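Local structure of D-alanyl transferase DltD (Enterococcus faecium TX0133A04, 6PFX) at residues Met85-Gly90 with Pro138-Leu143; Asp274-Leu279 with Ala380-Ser385; Lys319-Ser324 with Lys384-Gln389. The protein probably takes part in transferring D-alanine to lipoteichoic acid in the cell wall of this Gram-positive bacterium. All coordinates share one frame; numbering follows the deposited sequence.

Contact 1 (Met85-Gly90 with Pro138-Leu143); sequences MMRSAG and PADRYL
Arg87 reaches Asp140 by a chain that starts with CG anti to the backbone N and then bends at CG (chi2 77°), while Asp140 sets its own CG anti to the carbonyl carbon, which swings the carboxylate round to meet the arginine. The two side chains cross at about a right angle. What results is a salt bridge with a single direct hydrogen bond: Arg87 NH1 donates a hydrogen bond to Asp140 OD1 at 3.2 Å, moderately bent at 149°. The donor comes almost head-on to the oxygen, which itself lies somewhat out of the guanidinium plane. Guanidinium and carboxylate planes stand 49° apart, so the pair does not form the coplanar, two-pronged bridge in which both nitrogens face both oxygens. A water supplies the second link instead, accepting from Arg87 NH2 at 3.1 Å and donating to Asp140 OD2 at 2.6 Å. The bridge spans two helices, 79-89 and 138-147, of the SGNH-hydrolase-like fold to which the family is assigned. Between 85-90 and 138-143 the nearest CA atoms, of Arg87 and Asp140, are 11.1 Å apart; the long arginine side chain covers most of the distance, with the shorter Asp140 and a water completing the link. Both ends of the bridge have further partners. Tyr83 and Ser132 bond to the arginine's NH1 and NH2, and Asp140 accepts hydrogen bonds from Trp129 NE1 at OD1 and from the backbone N of Thr137 at OD2. Such bonds would be expected to keep the carboxylate ionised and to restrict its rotation.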
loop_
_atom_site.group_PDB
_atom_site.type_symbol
_atom_site.label_atom_id
_atom_site.label_comp_id
_atom_site.label_asym_id
_atom_site.label_seq_id
_atom_site.Cartn_x
_atom_site.Cartn_y
_atom_site.Cartn_z
ATOM N N MET A 85 -6.501 7.447 -3.798
ATOM C CA MET A 85 -5.349 8.064 -4.442
ATOM C C MET A 85 -5.297 7.694 -5.917
ATOM O O MET A 85 -5.128 8.561 -6.782
ATOM C CB MET A 85 -4.062 7.629 -3.746
ATOM C CG MET A 85 -3.983 8.032 -2.299
ATOM S SD MET A 85 -2.424 7.526 -1.548
ATOM C CE MET A 85 -2.961 7.343 0.156
ATOM N N MET A 86 -5.446 6.402 -6.223
ATOM C CA MET A 86 -5.335 5.948 -7.603
ATOM C C MET A 86 -6.422 6.562 -8.472
ATOM O O MET A 86 -6.151 7.049 -9.578
ATOM C CB MET A 86 -5.478 4.431 -7.656
ATOM C CG MET A 86 -4.340 3.676 -7.042
ATOM S SD MET A 86 -4.693 1.909 -7.153
ATOM C CE MET A 86 -3.295 1.300 -6.236
ATOM N N ARG A 87 -7.672 6.505 -7.994
ATOM C CA ARG A 87 -8.814 6.996 -8.759
ATOM C C ARG A 87 -8.702 8.493 -9.011
ATOM O O ARG A 87 -9.043 8.975 -10.097
ATOM C CB ARG A 87 -10.109 6.669 -8.003
ATOM C CG ARG A 87 -11.400 7.083 -8.712
ATOM C CD ARG A 87 -11.724 6.106 -9.829
ATOM N NE ARG A 87 -12.899 6.485 -10.611
ATOM C CZ ARG A 87 -14.059 5.827 -10.646
ATOM N NH1 ARG A 87 -14.253 4.716 -9.933
ATOM N NH2 ARG A 87 -15.037 6.290 -11.421
ATOM N N SER A 88 -8.250 9.251 -8.013
ATOM C CA SER A 88 -8.153 10.698 -8.166
ATOM C C SER A 88 -6.998 11.093 -9.075
ATOM O O SER A 88 -6.997 12.203 -9.615
ATOM C CB SER A 88 -8.001 11.370 -6.798
ATOM O OG SER A 88 -6.780 11.017 -6.164
ATOM N N ALA A 89 -6.012 10.217 -9.254
ATOM C CA ALA A 89 -4.977 10.477 -10.243
ATOM C C ALA A 89 -5.510 10.327 -11.660
ATOM O O ALA A 89 -4.931 10.895 -12.595
ATOM C CB ALA A 89 -3.792 9.541 -10.009
ATOM N N GLY A 90 -6.594 9.579 -11.838
ATOM C CA GLY A 90 -7.192 9.446 -13.155
ATOM C C GLY A 90 -6.194 8.980 -14.192
ATOM O O GLY A 90 -5.434 8.022 -13.981
ATOM N N PRO A 138 -20.157 -1.986 -10.317
ATOM C CA PRO A 138 -20.182 -2.612 -8.986
ATOM C C PRO A 138 -19.135 -2.038 -8.048
ATOM O O PRO A 138 -19.397 -1.917 -6.843
ATOM C CB PRO A 138 -19.977 -4.101 -9.296
ATOM C CG PRO A 138 -20.533 -4.252 -10.713
ATOM C CD PRO A 138 -20.090 -2.983 -11.403
ATOM N N ALA A 139 -17.966 -1.646 -8.570
ATOM C CA ALA A 139 -16.961 -0.996 -7.730
ATOM C C ALA A 139 -17.519 0.274 -7.098
ATOM O O ALA A 139 -17.328 0.517 -5.898
ATOM C CB ALA A 139 -15.710 -0.676 -8.543
ATOM N N ASP A 140 -18.221 1.092 -7.891
ATOM C CA ASP A 140 -18.768 2.336 -7.369
ATOM C C ASP A 140 -19.812 2.062 -6.296
ATOM O O ASP A 140 -19.892 2.788 -5.297
ATOM C CB ASP A 140 -19.411 3.146 -8.503
ATOM C CG ASP A 140 -18.421 3.558 -9.580
ATOM O OD1 ASP A 140 -17.309 4.017 -9.245
ATOM O OD2 ASP A 140 -18.768 3.453 -10.783
ATOM N N ARG A 141 -20.640 1.029 -6.505
ATOM C CA ARG A 141 -21.673 0.698 -5.533
ATOM C C ARG A 141 -21.045 0.222 -4.236
ATOM O O ARG A 141 -21.501 0.590 -3.148
ATOM C CB ARG A 141 -22.617 -0.362 -6.095
ATOM C CG ARG A 141 -23.371 0.076 -7.345
ATOM C CD ARG A 141 -24.380 -0.986 -7.765
ATOM N NE ARG A 141 -25.543 -0.986 -6.885
ATOM C CZ ARG A 141 -26.552 -1.844 -6.971
ATOM N NH1 ARG A 141 -26.544 -2.791 -7.898
ATOM N NH2 ARG A 141 -27.567 -1.755 -6.122
ATOM N N TYR A 142 -19.979 -0.579 -4.337
ATOM C CA TYR A 142 -19.303 -1.064 -3.144
ATOM C C TYR A 142 -18.676 0.091 -2.375
ATOM O O TYR A 142 -18.820 0.193 -1.152
ATOM C CB TYR A 142 -18.244 -2.113 -3.511
ATOM C CG TYR A 142 -17.461 -2.547 -2.308
ATOM C CD1 TYR A 142 -17.987 -3.460 -1.403
ATOM C CD2 TYR A 142 -16.210 -2.012 -2.050
ATOM C CE1 TYR A 142 -17.284 -3.834 -0.280
ATOM C CE2 TYR A 142 -15.492 -2.381 -0.918
ATOM C CZ TYR A 142 -16.039 -3.298 -0.044
ATOM O OH TYR A 142 -15.366 -3.694 1.087
ATOM N N LEU A 143 -17.956 0.968 -3.076
ATOM C CA LEU A 143 -17.340 2.098 -2.394
ATOM C C LEU A 143 -18.387 2.970 -1.713
ATOM O O LEU A 143 -18.176 3.429 -0.586
ATOM C CB LEU A 143 -16.516 2.915 -3.377
ATOM C CG LEU A 143 -15.874 4.176 -2.806
ATOM C CD1 LEU A 143 -14.930 3.821 -1.686
ATOM C CD2 LEU A 143 -15.163 4.894 -3.948
HETATM O O HOH W 1 -17.169 4.408 -12.539
#

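Contact 2 (Asp274-Leu279 with Ala380-Ser385); sequences DFQLVL and AFFSKS
Gln276 lies between two successive phenylalanines, Phe381 and Phe382, and these three residues account for most of the surface buried here. With CG anti to the backbone N and a bend at chi2 (62°), the glutamine presents its aliphatic part to one aromatic residue and its amide to the other. Its CG sits over one face of the Phe382 ring, 3.7 Å from the centroid and 20° off the normal, in a CH-pi contact displaced toward the rim. CB follows along the same ring, 3.6 Å from Phe382 CE1. The amide plane is turned 81° to this ring, whereas it is much less inclined to the plane of the Phe381 ring. Phe381 meets the amide mainly through its methylene: Gln276 OE1 is 3.3 Å from Phe381 CB. Leu277, the next residue on helix 271-284, adds an apolar contact to the Phe382 ring, its CD2 standing 3.7 Å from CE1.

The two phenylalanines belong to a 3-10 segment near the C-terminal end of the chain, just ahead of helix 384-388. The contact packs this segment against helix 271-284, which leads into strand 288-293 of the parallel sheet. Ser383 holds the N-cap position of helix 384-388: its OG binds Ala380 O at 2.7 Å, in the carbonyl plane, and also pairs with Trp386 N. Ala380 O receives Ser383 N as well, so two bonds fix the turn that carries the rings.

The amide of Gln276 is buried but provided for, since NE2 bonds to Gln325 OE1 and OE1 to Gln321 NE2. Across the contact itself the attraction is therefore dispersion and CH-pi packing, and the polar end, tied to a third part of the chain, should keep the methylene groups pressed on the Phe382 ring.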
loop_
_atom_site.group_PDB
_atom_site.type_symbol
_atom_site.label_atom_id
_atom_site.label_comp_id
_atom_site.label_asym_id
_atom_site.label_seq_id
_atom_site.Cartn_x
_atom_site.Cartn_y
_atom_site.Cartn_z
ATOM N N ASP A 274 -12.187 -4.120 -0.092
ATOM C CA ASP A 274 -11.514 -2.845 -0.328
ATOM C C ASP A 274 -10.344 -3.034 -1.293
ATOM O O ASP A 274 -10.120 -2.208 -2.187
ATOM C CB ASP A 274 -11.011 -2.219 0.981
ATOM C CG ASP A 274 -12.132 -1.812 1.937
ATOM O OD1 ASP A 274 -13.326 -1.879 1.589
ATOM O OD2 ASP A 274 -11.804 -1.410 3.072
ATOM N N PHE A 275 -9.589 -4.130 -1.131
ATOM C CA PHE A 275 -8.484 -4.446 -2.032
ATOM C C PHE A 275 -8.988 -4.672 -3.451
ATOM O O PHE A 275 -8.324 -4.281 -4.420
ATOM C CB PHE A 275 -7.739 -5.694 -1.500
ATOM C CG PHE A 275 -6.497 -6.033 -2.282
ATOM C CD1 PHE A 275 -5.422 -5.192 -2.254
ATOM C CD2 PHE A 275 -6.397 -7.202 -3.017
ATOM C CE1 PHE A 275 -4.294 -5.464 -2.970
ATOM C CE2 PHE A 275 -5.245 -7.482 -3.742
ATOM C CZ PHE A 275 -4.201 -6.608 -3.721
ATOM N N GLN A 276 -10.185 -5.244 -3.592
ATOM C CA GLN A 276 -10.765 -5.415 -4.917
ATOM C C GLN A 276 -10.957 -4.083 -5.636
ATOM O O GLN A 276 -10.870 -4.029 -6.868
ATOM C CB GLN A 276 -12.087 -6.179 -4.843
ATOM C CG GLN A 276 -12.656 -6.491 -6.216
ATOM C CD GLN A 276 -11.781 -7.379 -7.108
ATOM O OE1 GLN A 276 -10.892 -8.109 -6.654
ATOM N NE2 GLN A 276 -12.058 -7.319 -8.393
ATOM N N LEU A 277 -11.239 -3.007 -4.896
ATOM C CA LEU A 277 -11.316 -1.691 -5.519
ATOM C C LEU A 277 -9.991 -1.328 -6.171
ATOM O O LEU A 277 -9.959 -0.849 -7.309
ATOM C CB LEU A 277 -11.670 -0.637 -4.474
ATOM C CG LEU A 277 -13.078 -0.652 -3.902
ATOM C CD1 LEU A 277 -13.211 0.336 -2.761
ATOM C CD2 LEU A 277 -14.044 -0.250 -4.995
ATOM N N VAL A 278 -8.885 -1.529 -5.450
ATOM C CA VAL A 278 -7.557 -1.295 -6.009
ATOM C C VAL A 278 -7.360 -2.086 -7.293
ATOM O O VAL A 278 -6.889 -1.544 -8.293
ATOM C CB VAL A 278 -6.488 -1.656 -4.962
ATOM C CG1 VAL A 278 -5.123 -1.704 -5.570
ATOM C CG2 VAL A 278 -6.558 -0.691 -3.763
ATOM N N LEU A 279 -7.679 -3.385 -7.278
ATOM C CA LEU A 279 -7.518 -4.221 -8.467
ATOM C C LEU A 279 -8.385 -3.735 -9.625
ATOM O O LEU A 279 -7.950 -3.739 -10.785
ATOM C CB LEU A 279 -7.856 -5.666 -8.110
ATOM C CG LEU A 279 -6.990 -6.303 -7.021
ATOM C CD1 LEU A 279 -7.277 -7.808 -6.941
ATOM C CD2 LEU A 279 -5.511 -6.042 -7.290
ATOM N N ALA A 380 -17.519 -10.630 -7.889
ATOM C CA ALA A 380 -17.758 -11.450 -6.708
ATOM C C ALA A 380 -16.799 -11.103 -5.575
ATOM O O ALA A 380 -17.086 -11.384 -4.407
ATOM C CB ALA A 380 -17.587 -12.939 -7.031
ATOM N N PHE A 381 -15.623 -10.558 -5.893
ATOM C CA PHE A 381 -14.662 -10.268 -4.828
ATOM C C PHE A 381 -15.089 -9.088 -3.952
ATOM O O PHE A 381 -14.441 -8.836 -2.931
ATOM C CB PHE A 381 -13.265 -10.068 -5.430
ATOM C CG PHE A 381 -12.628 -11.337 -5.934
ATOM C CD1 PHE A 381 -12.235 -12.335 -5.045
ATOM C CD2 PHE A 381 -12.372 -11.514 -7.290
ATOM C CE1 PHE A 381 -11.639 -13.480 -5.512
ATOM C CE2 PHE A 381 -11.793 -12.677 -7.755
ATOM C CZ PHE A 381 -11.400 -13.645 -6.861
ATOM N N PHE A 382 -16.171 -8.378 -4.310
ATOM C CA PHE A 382 -16.779 -7.370 -3.438
ATOM C C PHE A 382 -17.723 -7.979 -2.397
ATOM O O PHE A 382 -18.140 -7.269 -1.470
ATOM C CB PHE A 382 -17.538 -6.306 -4.276
ATOM C CG PHE A 382 -16.640 -5.430 -5.102
ATOM C CD1 PHE A 382 -15.623 -4.683 -4.508
ATOM C CD2 PHE A 382 -16.815 -5.343 -6.467
ATOM C CE1 PHE A 382 -14.776 -3.881 -5.280
ATOM C CE2 PHE A 382 -15.979 -4.550 -7.240
ATOM C CZ PHE A 382 -14.956 -3.814 -6.637
ATOM N N SER A 383 -18.046 -9.268 -2.520
ATOM C CA SER A 383 -19.103 -9.877 -1.728
ATOM C C SER A 383 -18.642 -10.256 -0.331
ATOM O O SER A 383 -17.458 -10.532 -0.096
ATOM C CB SER A 383 -19.625 -11.155 -2.400
ATOM O OG SER A 383 -18.672 -12.203 -2.328
ATOM N N LYS A 384 -19.609 -10.316 0.588
ATOM C CA LYS A 384 -19.329 -10.811 1.929
ATOM C C LYS A 384 -18.909 -12.271 1.898
ATOM O O LYS A 384 -18.134 -12.714 2.755
ATOM C CB LYS A 384 -20.541 -10.603 2.843
ATOM C CG LYS A 384 -20.819 -9.142 3.158
ATOM C CD LYS A 384 -20.783 -8.835 4.650
ATOM C CE LYS A 384 -20.981 -7.348 4.897
ATOM N NZ LYS A 384 -21.050 -7.027 6.350
ATOM N N SER A 385 -19.400 -13.034 0.924
ATOM C CA SER A 385 -18.965 -14.415 0.792
ATOM C C SER A 385 -17.457 -14.484 0.631
ATOM O O SER A 385 -16.783 -15.272 1.302
ATOM C CB SER A 385 -19.643 -15.055 -0.404
ATOM O OG SER A 385 -19.167 -16.371 -0.620
#

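Contact 3 (Lys319-Ser324 with Lys384-Gln389); sequences KFQLNS and KSWQHQ
Trp386 meets Gln321 and Phe320 with different parts of its indole, and the two meetings differ in closeness. The tight one is polar: indole NE1 donates to Gln321 OE1 at 2.9 Å. This bond is bent, with an N-H...O angle of 142°, and the donor stands above the carbonyl plane, 70° out of it, off the lone pairs. The amide and indole planes are almost perpendicular. Gln321 runs out extended beyond CG, which carries its amide to the nitrogen-bearing edge of the indole. Its NE2 bonds to Phe272 O, which should help to hold the amide's orientation fixed.

The short helix 384-388 is thereby fastened to helix 308-323, which precedes strand 330-332 at one border of the parallel five-stranded sheet. Between 319-324 and 384-389 the nearest CA atoms, of Gln321 and Trp386, are 9.4 Å apart, so the wide indole does most of the bridging. Phe381 packs edge-to-face against the same indole, and Lys317 makes a cation-pi contact with it.

Toward the partly exposed Phe320 the packing is looser. Phe320 CD1 approaches Trp386 CH2 to 3.5 Å, yet the two six-membered rings, inclined by 28°, are slid apart, with centroids 5.7 Å from each other, and barely overlap. On the solvent side of helix 384-388, Lys384, Ser385 and His388 are exposed and make no contact with 319-324.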
loop_
_atom_site.group_PDB
_atom_site.type_symbol
_atom_site.label_atom_id
_atom_site.label_comp_id
_atom_site.label_asym_id
_atom_site.label_seq_id
_atom_site.Cartn_x
_atom_site.Cartn_y
_atom_site.Cartn_z
ATOM N N LYS A 319 -3.486 -14.446 -3.121
ATOM C CA LYS A 319 -2.950 -14.885 -4.406
ATOM C C LYS A 319 -4.036 -15.460 -5.304
ATOM O O LYS A 319 -3.997 -15.245 -6.520
ATOM C CB LYS A 319 -1.770 -15.833 -4.203
ATOM C CG LYS A 319 -0.555 -15.104 -3.627
ATOM C CD LYS A 319 0.745 -15.886 -3.758
ATOM C CE LYS A 319 0.616 -17.318 -3.316
ATOM N NZ LYS A 319 1.972 -17.945 -3.255
ATOM N N PHE A 320 -5.034 -16.140 -4.733
ATOM C CA PHE A 320 -6.179 -16.553 -5.537
ATOM C C PHE A 320 -6.892 -15.338 -6.118
ATOM O O PHE A 320 -7.225 -15.304 -7.311
ATOM C CB PHE A 320 -7.134 -17.388 -4.687
ATOM C CG PHE A 320 -8.357 -17.830 -5.420
ATOM C CD1 PHE A 320 -9.497 -17.046 -5.444
ATOM C CD2 PHE A 320 -8.365 -19.033 -6.098
ATOM C CE1 PHE A 320 -10.633 -17.463 -6.131
ATOM C CE2 PHE A 320 -9.487 -19.452 -6.779
ATOM C CZ PHE A 320 -10.616 -18.661 -6.808
ATOM N N GLN A 321 -7.101 -14.303 -5.300
ATOM C CA GLN A 321 -7.799 -13.115 -5.790
ATOM C C GLN A 321 -7.002 -12.446 -6.905
ATOM O O GLN A 321 -7.569 -11.984 -7.906
ATOM C CB GLN A 321 -8.034 -12.131 -4.636
ATOM C CG GLN A 321 -8.894 -10.884 -4.991
ATOM C CD GLN A 321 -9.314 -10.112 -3.744
ATOM O OE1 GLN A 321 -9.103 -10.584 -2.618
ATOM N NE2 GLN A 321 -9.884 -8.926 -3.928
ATOM N N LEU A 322 -5.679 -12.398 -6.746
ATOM C CA LEU A 322 -4.806 -11.779 -7.737
ATOM C C LEU A 322 -4.738 -12.625 -9.001
ATOM O O LEU A 322 -5.074 -12.154 -10.094
ATOM C CB LEU A 322 -3.422 -11.573 -7.104
ATOM C CG LEU A 322 -3.348 -10.456 -6.059
ATOM C CD1 LEU A 322 -2.054 -10.467 -5.283
ATOM C CD2 LEU A 322 -3.510 -9.089 -6.717
ATOM N N ASN A 323 -4.327 -13.890 -8.860
ATOM C CA ASN A 323 -4.076 -14.746 -10.011
ATOM C C ASN A 323 -5.348 -15.018 -10.802
ATOM O O ASN A 323 -5.315 -15.085 -12.038
ATOM C CB ASN A 323 -3.475 -16.076 -9.551
ATOM C CG ASN A 323 -2.073 -15.941 -9.017
ATOM O OD1 ASN A 323 -1.349 -14.992 -9.332
ATOM N ND2 ASN A 323 -1.662 -16.918 -8.226
ATOM N N SER A 324 -6.474 -15.210 -10.112
ATOM C CA SER A 324 -7.706 -15.530 -10.817
ATOM C C SER A 324 -8.125 -14.404 -11.748
ATOM O O SER A 324 -8.911 -14.632 -12.673
ATOM C CB SER A 324 -8.847 -15.815 -9.836
ATOM O OG SER A 324 -9.258 -14.640 -9.158
ATOM N N LYS A 384 -19.609 -10.316 0.588
ATOM C CA LYS A 384 -19.329 -10.811 1.929
ATOM C C LYS A 384 -18.909 -12.271 1.898
ATOM O O LYS A 384 -18.134 -12.714 2.755
ATOM C CB LYS A 384 -20.541 -10.603 2.843
ATOM C CG LYS A 384 -20.819 -9.142 3.158
ATOM C CD LYS A 384 -20.783 -8.835 4.650
ATOM C CE LYS A 384 -20.981 -7.348 4.897
ATOM N NZ LYS A 384 -21.050 -7.027 6.350
ATOM N N SER A 385 -19.400 -13.034 0.924
ATOM C CA SER A 385 -18.965 -14.415 0.792
ATOM C C SER A 385 -17.457 -14.484 0.631
ATOM O O SER A 385 -16.783 -15.272 1.302
ATOM C CB SER A 385 -19.643 -15.055 -0.404
ATOM O OG SER A 385 -19.167 -16.371 -0.620
ATOM N N TRP A 386 -16.908 -13.666 -0.266
ATOM C CA TRP A 386 -15.461 -13.642 -0.440
ATOM C C TRP A 386 -14.755 -13.186 0.836
ATOM O O TRP A 386 -13.743 -13.774 1.243
ATOM C CB TRP A 386 -15.075 -12.757 -1.633
ATOM C CG TRP A 386 -13.573 -12.700 -1.756
ATOM C CD1 TRP A 386 -12.764 -11.620 -1.561
ATOM C CD2 TRP A 386 -12.709 -13.806 -2.015
ATOM N NE1 TRP A 386 -11.446 -11.982 -1.699
ATOM C CE2 TRP A 386 -11.384 -13.319 -1.994
ATOM C CE3 TRP A 386 -12.927 -15.157 -2.289
ATOM C CZ2 TRP A 386 -10.283 -14.141 -2.220
ATOM C CZ3 TRP A 386 -11.841 -15.969 -2.512
ATOM C CH2 TRP A 386 -10.531 -15.453 -2.509
ATOM N N GLN A 387 -15.264 -12.133 1.477
ATOM C CA GLN A 387 -14.647 -11.643 2.705
ATOM C C GLN A 387 -14.524 -12.750 3.745
ATOM O O GLN A 387 -13.528 -12.819 4.476
ATOM C CB GLN A 387 -15.456 -10.466 3.251
ATOM C CG GLN A 387 -15.457 -9.240 2.355
ATOM C CD GLN A 387 -16.487 -8.204 2.772
ATOM O OE1 GLN A 387 -16.778 -8.035 3.953
ATOM N NE2 GLN A 387 -17.044 -7.511 1.797
ATOM N N HIS A 388 -15.509 -13.650 3.799
ATOM C CA HIS A 388 -15.554 -14.717 4.791
ATOM C C HIS A 388 -15.013 -16.051 4.277
ATOM O O HIS A 388 -15.013 -17.034 5.027
ATOM C CB HIS A 388 -17.001 -14.921 5.268
ATOM C CG HIS A 388 -17.641 -13.692 5.838
ATOM N ND1 HIS A 388 -16.926 -12.715 6.495
ATOM C CD2 HIS A 388 -18.934 -13.292 5.862
ATOM C CE1 HIS A 388 -17.750 -11.763 6.896
ATOM N NE2 HIS A 388 -18.974 -12.088 6.523
ATOM N N GLN A 389 -14.522 -16.099 3.039
ATOM C CA GLN A 389 -14.141 -17.358 2.409
ATOM C C GLN A 389 -12.923 -17.960 3.095
ATOM O O GLN A 389 -11.895 -17.295 3.241
ATOM C CB GLN A 389 -13.803 -17.092 0.937
ATOM C CG GLN A 389 -13.081 -18.232 0.217
ATOM C CD GLN A 389 -14.022 -19.168 -0.506
ATOM O OE1 GLN A 389 -14.902 -18.736 -1.247
ATOM N NE2 GLN A 389 -13.826 -20.462 -0.309
#

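Contacts 2 and 3 are buried and adjacent, their centres about 8 Å apart, whereas contact 1 is partly buried and relies on a charged pair and a water. Contact 2 is chiefly aromatic and aliphatic packing; contact 3 combines an indole hydrogen bond with slipped rings. They draw on adjoining parts of the C-terminal region, through Phe381 and Phe382 in contact 2 and Trp386 in contact 3, and fasten it to different helices, 271-284 and 308-323; a probable hydrogen bond from Gln321 NE2 to Gln276 OE1 (3.0 Å) joins them. Contact 1 links two other helices, yet touches contact 2: Tyr142 OH lies 2.8 Å from Asp274 OD1, a probable hydrogen bond, and the Tyr142 ring packs against Phe382.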